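Local coordinates for protein transcriptional regulator (Aquifex aeolicus, PDB 2EH3) that probably binds DNA through an N-terminal helix-turn-helix and regulates transcription, as a two-chain member of the TetR/AcrR family, at residues F104-I107 with Y108-I112; D114-R117 with R118-F122. All coordinates share one frame; numbering follows the deposited sequence.

Interaction 1 (F104-I107 with Y108-I112)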
ATOM      1  N   PHE A 104      -4.667   0.061  14.714  1.00 11.16           N
ATOM      2  CA  PHE A 104      -5.755   0.362  13.782  1.00 12.28           C
ATOM      3  C   PHE A 104      -5.676  -0.354  12.435  1.00 12.17           C
ATOM      4  O   PHE A 104      -6.501  -0.099  11.554  1.00 12.54           O
ATOM      5  CB  PHE A 104      -5.823   1.887  13.536  1.00 11.60           C
ATOM      6  CG  PHE A 104      -5.987   2.709  14.788  1.00 12.32           C
ATOM      7  CD1 PHE A 104      -6.996   2.421  15.703  1.00 16.00           C
ATOM      8  CD2 PHE A 104      -5.172   3.804  15.013  1.00 15.91           C
ATOM      9  CE1 PHE A 104      -7.190   3.232  16.826  1.00 16.34           C
ATOM     10  CE2 PHE A 104      -5.364   4.631  16.145  1.00 17.56           C
ATOM     11  CZ  PHE A 104      -6.374   4.337  17.042  1.00 16.11           C
ATOM     12  N   ARG A 105      -4.722  -1.264  12.275  1.00 12.16           N
ATOM     13  CA  ARG A 105      -4.591  -1.990  11.004  1.00 12.24           C
ATOM     14  C   ARG A 105      -5.870  -2.689  10.575  1.00 12.52           C
ATOM     15  O   ARG A 105      -6.207  -2.702   9.380  1.00 11.76           O
ATOM     16  CB  ARG A 105      -3.464  -3.024  11.088  1.00 14.26           C
ATOM     17  CG  ARG A 105      -3.072  -3.572   9.701  1.00 15.08           C
ATOM     18  CD  ARG A 105      -1.746  -4.319   9.757  1.00 15.34           C
ATOM     19  NE  ARG A 105      -0.704  -3.417  10.231  1.00 14.53           N
ATOM     20  CZ  ARG A 105       0.523  -3.785  10.579  1.00 15.44           C
ATOM     21  NH1 ARG A 105       0.879  -5.063  10.498  1.00 16.59           N
ATOM     22  NH2 ARG A 105       1.385  -2.876  11.013  1.00 16.98           N
ATOM     23  N   ASN A 106      -6.585  -3.246  11.541  1.00 12.41           N
ATOM     24  CA  ASN A 106      -7.813  -3.961  11.228  1.00 14.72           C
ATOM     25  C   ASN A 106      -8.863  -3.050  10.585  1.00 15.15           C
ATOM     26  O   ASN A 106      -9.653  -3.515   9.758  1.00 15.12           O
ATOM     27  CB  ASN A 106      -8.390  -4.586  12.494  1.00 16.83           C
ATOM     28  CG  ASN A 106      -8.864  -3.540  13.485  1.00 21.42           C
ATOM     29  OD1 ASN A 106      -8.059  -2.805  14.093  1.00 23.92           O
ATOM     30  ND2 ASN A 106     -10.187  -3.439  13.639  1.00 23.34           N
ATOM     31  N   ILE A 107      -8.893  -1.771  10.963  1.00 15.35           N
ATOM     32  CA  ILE A 107      -9.876  -0.845  10.391  1.00 15.29           C
ATOM     33  C   ILE A 107      -9.563  -0.594   8.931  1.00 15.84           C
ATOM     34  O   ILE A 107     -10.471  -0.560   8.082  1.00 15.15           O
ATOM     35  CB  ILE A 107      -9.872   0.495  11.157  1.00 15.50           C
ATOM     36  CG1 ILE A 107     -10.240   0.224  12.610  1.00 17.17           C
ATOM     37  CG2 ILE A 107     -10.852   1.510  10.507  1.00 15.99           C
ATOM     38  CD1 ILE A 107     -10.024   1.415  13.546  1.00 20.46           C
ATOM     39  N   TYR A 108      -8.283  -0.394   8.631  1.00 12.38           N
ATOM     40  CA  TYR A 108      -7.834  -0.167   7.265  1.00 13.82           C
ATOM     41  C   TYR A 108      -8.349  -1.316   6.431  1.00 13.77           C
ATOM     42  O   TYR A 108      -9.026  -1.110   5.420  1.00 13.17           O
ATOM     43  CB  TYR A 108      -6.306  -0.156   7.195  1.00 14.06           C
ATOM     44  CG  TYR A 108      -5.740  -0.077   5.803  1.00 13.58           C
ATOM     45  CD1 TYR A 108      -5.563   1.156   5.162  1.00 14.21           C
ATOM     46  CD2 TYR A 108      -5.348  -1.227   5.128  1.00 14.53           C
ATOM     47  CE1 TYR A 108      -4.997   1.232   3.889  1.00 16.06           C
ATOM     48  CE2 TYR A 108      -4.789  -1.171   3.854  1.00 16.84           C
ATOM     49  CZ  TYR A 108      -4.610   0.068   3.237  1.00 17.08           C
ATOM     50  OH  TYR A 108      -4.013   0.102   1.993  1.00 21.39           O
ATOM     51  N   PHE A 109      -8.053  -2.536   6.856  1.00 13.50           N
ATOM     52  CA  PHE A 109      -8.527  -3.671   6.059  1.00 12.99           C
ATOM     53  C   PHE A 109     -10.041  -3.854   6.033  1.00 14.14           C
ATOM     54  O   PHE A 109     -10.595  -4.305   5.009  1.00 15.21           O
ATOM     55  CB  PHE A 109      -7.807  -4.958   6.486  1.00 12.19           C
ATOM     56  CG  PHE A 109      -6.382  -5.018   6.004  1.00 12.09           C
ATOM     57  CD1 PHE A 109      -6.104  -4.977   4.632  1.00 15.06           C
ATOM     58  CD2 PHE A 109      -5.313  -5.062   6.908  1.00 13.26           C
ATOM     59  CE1 PHE A 109      -4.782  -4.974   4.159  1.00 13.92           C
ATOM     60  CE2 PHE A 109      -3.973  -5.060   6.440  1.00 14.55           C
ATOM     61  CZ  PHE A 109      -3.713  -5.010   5.062  1.00 14.38           C
ATOM     62  N   GLU A 110     -10.724  -3.494   7.117  1.00 13.87           N
ATOM     63  CA  GLU A 110     -12.176  -3.639   7.153  1.00 16.07           C
ATOM     64  C   GLU A 110     -12.824  -2.754   6.097  1.00 15.69           C
ATOM     65  O   GLU A 110     -13.707  -3.199   5.349  1.00 14.60           O
ATOM     66  CB  GLU A 110     -12.706  -3.283   8.555  1.00 19.29           C
ATOM     67  CG  GLU A 110     -12.569  -4.432   9.555  1.00 24.65           C
ATOM     68  CD  GLU A 110     -12.618  -3.978  11.015  1.00 28.78           C
ATOM     69  OE1 GLU A 110     -13.177  -2.889  11.291  1.00 31.07           O
ATOM     70  OE2 GLU A 110     -12.101  -4.718  11.892  1.00 29.43           O
ATOM     71  N   LYS A 111     -12.367  -1.516   5.999  1.00 13.71           N
ATOM     72  CA  LYS A 111     -12.911  -0.565   5.052  1.00 14.32           C
ATOM     73  C   LYS A 111     -12.615  -0.933   3.621  1.00 14.31           C
ATOM     74  O   LYS A 111     -13.460  -0.741   2.743  1.00 15.28           O
ATOM     75  CB  LYS A 111     -12.372   0.842   5.350  1.00 14.53           C
ATOM     76  CG  LYS A 111     -12.824   1.372   6.683  1.00 17.72           C
ATOM     77  CD  LYS A 111     -14.336   1.180   6.904  1.00 20.69           C
ATOM     78  CE  LYS A 111     -14.773   1.929   8.156  1.00 21.59           C
ATOM     79  NZ  LYS A 111     -16.212   1.749   8.501  1.00 23.03           N
ATOM     80  N   ILE A 112     -11.418  -1.455   3.374  1.00 13.86           N
ATOM     81  CA  ILE A 112     -11.046  -1.859   2.027  1.00 14.72           C
ATOM     82  C   ILE A 112     -11.924  -3.026   1.626  1.00 14.67           C
ATOM     83  O   ILE A 112     -12.460  -3.054   0.517  1.00 15.40           O
ATOM     84  CB  ILE A 112      -9.576  -2.326   1.931  1.00 16.08           C
ATOM     85  CG1 ILE A 112      -8.629  -1.161   2.242  1.00 18.01           C
ATOM     86  CG2 ILE A 112      -9.325  -2.934   0.526  1.00 17.44           C
ATOM     87  CD1 ILE A 112      -8.534  -0.118   1.132  1.00 19.46           C
TER

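Interaction 2 (D114-R117 with R118-F122)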
ATOM      1  N   ASP A 114     -14.828  -3.766   2.683  1.00 14.22           N
ATOM      2  CA  ASP A 114     -16.196  -3.329   2.434  1.00 15.66           C
ATOM      3  C   ASP A 114     -16.314  -2.694   1.070  1.00 15.74           C
ATOM      4  O   ASP A 114     -17.276  -2.961   0.337  1.00 15.71           O
ATOM      5  CB  ASP A 114     -16.684  -2.318   3.468  1.00 18.31           C
ATOM      6  CG  ASP A 114     -18.150  -1.947   3.256  1.00 20.51           C
ATOM      7  OD1 ASP A 114     -19.019  -2.822   3.454  1.00 23.55           O
ATOM      8  OD2 ASP A 114     -18.434  -0.798   2.865  1.00 23.18           O
ATOM      9  N   ALA A 115     -15.350  -1.848   0.714  1.00 15.08           N
ATOM     10  CA  ALA A 115     -15.386  -1.210  -0.595  1.00 14.69           C
ATOM     11  C   ALA A 115     -15.298  -2.302  -1.669  1.00 15.45           C
ATOM     12  O   ALA A 115     -15.984  -2.233  -2.698  1.00 16.12           O
ATOM     13  CB  ALA A 115     -14.211  -0.235  -0.743  1.00 16.72           C
ATOM     14  N   LYS A 116     -14.442  -3.302  -1.435  1.00 15.44           N
ATOM     15  CA  LYS A 116     -14.280  -4.388  -2.397  1.00 15.95           C
ATOM     16  C   LYS A 116     -15.583  -5.168  -2.561  1.00 13.95           C
ATOM     17  O   LYS A 116     -15.967  -5.489  -3.694  1.00 15.01           O
ATOM     18  CB  LYS A 116     -13.169  -5.342  -1.951  1.00 17.07           C
ATOM     19  CG  LYS A 116     -12.696  -6.254  -3.069  1.00 20.20           C
ATOM     20  CD  LYS A 116     -11.377  -6.912  -2.703  1.00 24.79           C
ATOM     21  CE  LYS A 116     -11.577  -8.310  -2.152  1.00 27.96           C
ATOM     22  NZ  LYS A 116     -11.941  -9.262  -3.229  1.00 27.77           N
ATOM     23  N   ARG A 117     -16.259  -5.461  -1.447  1.00 15.18           N
ATOM     24  CA  ARG A 117     -17.522  -6.193  -1.509  1.00 15.03           C
ATOM     25  C   ARG A 117     -18.550  -5.408  -2.317  1.00 13.91           C
ATOM     26  O   ARG A 117     -19.255  -5.981  -3.155  1.00 13.73           O
ATOM     27  CB  ARG A 117     -18.093  -6.466  -0.110  1.00 19.52           C
ATOM     28  CG  ARG A 117     -17.385  -7.570   0.672  1.00 24.88           C
ATOM     29  CD  ARG A 117     -18.216  -8.005   1.894  1.00 28.23           C
ATOM     30  NE  ARG A 117     -18.486  -6.914   2.835  1.00 32.50           N
ATOM     31  CZ  ARG A 117     -17.638  -6.508   3.780  1.00 33.40           C
ATOM     32  NH1 ARG A 117     -16.466  -7.108   3.914  1.00 35.65           N
ATOM     33  NH2 ARG A 117     -17.959  -5.507   4.587  1.00 34.38           N
ATOM     34  N   ARG A 118     -18.628  -4.097  -2.089  1.00 13.87           N
ATOM     35  CA  ARG A 118     -19.591  -3.290  -2.826  1.00 12.80           C
ATOM     36  C   ARG A 118     -19.266  -3.199  -4.306  1.00 12.47           C
ATOM     37  O   ARG A 118     -20.160  -3.235  -5.164  1.00 12.24           O
ATOM     38  CB  ARG A 118     -19.667  -1.885  -2.227  1.00 13.45           C
ATOM     39  CG  ARG A 118     -20.240  -1.909  -0.854  1.00 13.74           C
ATOM     40  CD  ARG A 118     -20.226  -0.525  -0.247  1.00 13.60           C
ATOM     41  NE  ARG A 118     -20.735  -0.548   1.124  1.00 17.47           N
ATOM     42  CZ  ARG A 118     -22.027  -0.447   1.427  1.00 20.80           C
ATOM     43  NH1 ARG A 118     -22.926  -0.317   0.460  1.00 22.16           N
ATOM     44  NH2 ARG A 118     -22.408  -0.471   2.692  1.00 22.72           N
ATOM     45  N   PHE A 119     -17.985  -3.056  -4.621  1.00 11.57           N
ATOM     46  CA  PHE A 119     -17.579  -2.985  -5.991  1.00 11.27           C
ATOM     47  C   PHE A 119     -17.887  -4.321  -6.678  1.00 10.78           C
ATOM     48  O   PHE A 119     -18.361  -4.366  -7.824  1.00 10.47           O
ATOM     49  CB  PHE A 119     -16.086  -2.655  -6.045  1.00 12.76           C
ATOM     50  CG  PHE A 119     -15.574  -2.420  -7.421  1.00 17.20           C
ATOM     51  CD1 PHE A 119     -16.341  -1.763  -8.384  1.00 16.49           C
ATOM     52  CD2 PHE A 119     -14.282  -2.848  -7.751  1.00 17.37           C
ATOM     53  CE1 PHE A 119     -15.832  -1.532  -9.662  1.00 18.80           C
ATOM     54  CE2 PHE A 119     -13.768  -2.624  -9.013  1.00 20.58           C
ATOM     55  CZ  PHE A 119     -14.537  -1.966  -9.972  1.00 20.03           C
ATOM     56  N   GLU A 120     -17.610  -5.414  -5.980  1.00 11.67           N
ATOM     57  CA  GLU A 120     -17.893  -6.731  -6.552  1.00 13.79           C
ATOM     58  C   GLU A 120     -19.352  -6.885  -6.878  1.00 12.64           C
ATOM     59  O   GLU A 120     -19.697  -7.367  -7.978  1.00 11.59           O
ATOM     60  CB  GLU A 120     -17.508  -7.862  -5.595  1.00 14.44           C
ATOM     61  CG  GLU A 120     -16.080  -8.185  -5.697  1.00 19.54           C
ATOM     62  CD  GLU A 120     -15.732  -9.524  -5.133  1.00 17.83           C
ATOM     63  OE1 GLU A 120     -14.519  -9.775  -5.135  1.00 22.67           O
ATOM     64  OE2 GLU A 120     -16.624 -10.321  -4.698  1.00 18.83           O
ATOM     65  N   LYS A 121     -20.212  -6.488  -5.932  1.00 12.06           N
ATOM     66  CA  LYS A 121     -21.664  -6.594  -6.118  1.00 13.57           C
ATOM     67  C   LYS A 121     -22.079  -5.825  -7.362  1.00 13.05           C
ATOM     68  O   LYS A 121     -22.895  -6.285  -8.147  1.00 12.97           O
ATOM     69  CB  LYS A 121     -22.410  -6.049  -4.897  1.00 16.53           C
ATOM     70  CG  LYS A 121     -22.270  -6.951  -3.662  1.00 20.73           C
ATOM     71  CD  LYS A 121     -23.165  -6.522  -2.498  1.00 24.97           C
ATOM     72  CE  LYS A 121     -22.674  -7.117  -1.161  1.00 27.24           C
ATOM     73  NZ  LYS A 121     -22.382  -8.585  -1.226  1.00 31.50           N
ATOM     74  N   PHE A 122     -21.546  -4.622  -7.510  1.00 10.73           N
ATOM     75  CA  PHE A 122     -21.839  -3.808  -8.696  1.00  9.34           C
ATOM     76  C   PHE A 122     -21.393  -4.524  -9.984  1.00 10.94           C
ATOM     77  O   PHE A 122     -22.117  -4.563 -11.006  1.00 11.78           O
ATOM     78  CB  PHE A 122     -21.135  -2.448  -8.525  1.00 10.10           C
ATOM     79  CG  PHE A 122     -21.035  -1.642  -9.787  1.00  8.37           C
ATOM     80  CD1 PHE A 122     -22.091  -0.811 -10.190  1.00 10.27           C
ATOM     81  CD2 PHE A 122     -19.892  -1.710 -10.583  1.00 10.63           C
ATOM     82  CE1 PHE A 122     -21.987  -0.074 -11.363  1.00 12.20           C
ATOM     83  CE2 PHE A 122     -19.778  -0.970 -11.769  1.00 12.69           C
ATOM     84  CZ  PHE A 122     -20.836  -0.150 -12.152  1.00 12.71           C
TER

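Interaction 1 (F104-I107 with Y108-I112)
Arg-105 and Phe-109, one turn apart, lay their side chains alongside each other at the start of helix 105-126, in the C-terminal, TetR-like domain of this all-helical fold, the part that in relatives binds the ligand. Phe-104 takes the N-cap position, and its carbonyl O receives a weak bond from Tyr-108 N at 3.4 Å; the next turn is firmer, with Phe-109 N 3.1 Å from Arg-105 O and nearly straight at 171°.

The close-packed side holds the aromatic residues. The Arg-105 methylene CG lies 3.7 Å from Phe-109 CE2, while its guanidinium stands almost at right angles to that ring. With chi1 at -167° the arginine chain starts out alongside Phe-109, then bends at chi3 before its guanidinium reaches the second subunit: NH1 hydrogen-bonds to Tyr-92 OH of that subunit, and the group makes a cation-pi contact with Phe-96 of the same subunit. Tyr-108 CD2 sits 3.8 Å above the plane of the Phe-109 ring, over its centre, and the Tyr-108 hydroxyl bonds to Arg-143. His-148 of the second subunit meets the Phe-109 ring edge-to-face, so large flat residues suit a flank that serves both the core and the dimer contact.

Asn-106 and Glu-110 form the exposed side, where polar chains can pair without losing much hydration. Ile-107, between the two sides, rests on Leu-98, and its carbonyl O takes Lys-111 N at 3.0 Å; the lysine reaches away to a salt bridge with Glu-55. Glu-110 N bonds to Asn-106 O at 2.8 Å, and the two side chains run the same way. Their planes are 68° apart: Asn-106 ND2 keeps Glu-110 OE2 close to its own amide plane, at 2.9 Å, yet approaches that oxygen from above the carboxylate plane.

Interaction 2 (D114-R117 with R118-F122)
Asp-114 reaches Arg-118 with both its backbone and its carboxylate. Its carbonyl O accepts Arg-118 N, and its OD2 takes the NE hydrogen of the same arginine at 2.9 Å, a salt bridge with a fairly straight bond of 162°. The oxygen lies at the guanidinium edge, practically in its plane, and is met on the syn side, 28° out of the plane of a carboxylate turned 70° from the guanidinium. Arg-118 stays extended from CG to NE, which carries NE back over one turn to the acid. OD2 has a second partner in His-58 of helix 46-67, so a short, charged aspartate suits the seam between the two helices.

Ala-115, small enough to add little bulk, gives its carbonyl O to Phe-119 N at 2.9 Å. Phe-119, the one buried side chain here, points into the helical core of the TetR-type C-terminal domain, against Phe-65, Leu-77 and Ile-138, while the charged side chains stay nearer the surface.

Lys-116 follows with another i to i+4 pair: beside the backbone bond from Glu-120 N to Lys-116 O, its NZ makes a weak, salt-bridging contact of 3.2 Å with Glu-120 OE1. Bends late in the lysine chain bring the ammonium round to the acid, whose OE1 also bonds to Ser-135 of helix 131-152.

Arg-117, on the exposed side, completes a salt-bridge network with Asp-114 and Arg-118: its NH2 lies a weak 3.1 Å from Asp-114 OD1, and Asp-114 CA lies against one face of its guanidinium, toward the rim. Arg-117 O receives Lys-121 N at 3.0 Å.

Overall arrangement
Following the chain from the N terminus, helix 88-99 ends, a short connection leads to Phe-104, and helix 105-126 begins with interaction 1. Interaction 2 comes next on the same helix, its centre about 15 Å from that of interaction 1. Neither closes a long loop: each joins adjoining segments by links within a few residues, and the two stand in series, neither nested nor crossing. Their surroundings differ. The 104-112 region ties the helix to helices 88-99 and 46-67 and makes most of the dimer contacts; the 114-122 region joins it to helices 46-67, 73-86 and 131-152, with Lys-116 alone touching the second subunit. Helix 46-67, following the predicted helix-turn-helix, is therefore a neighbour of both.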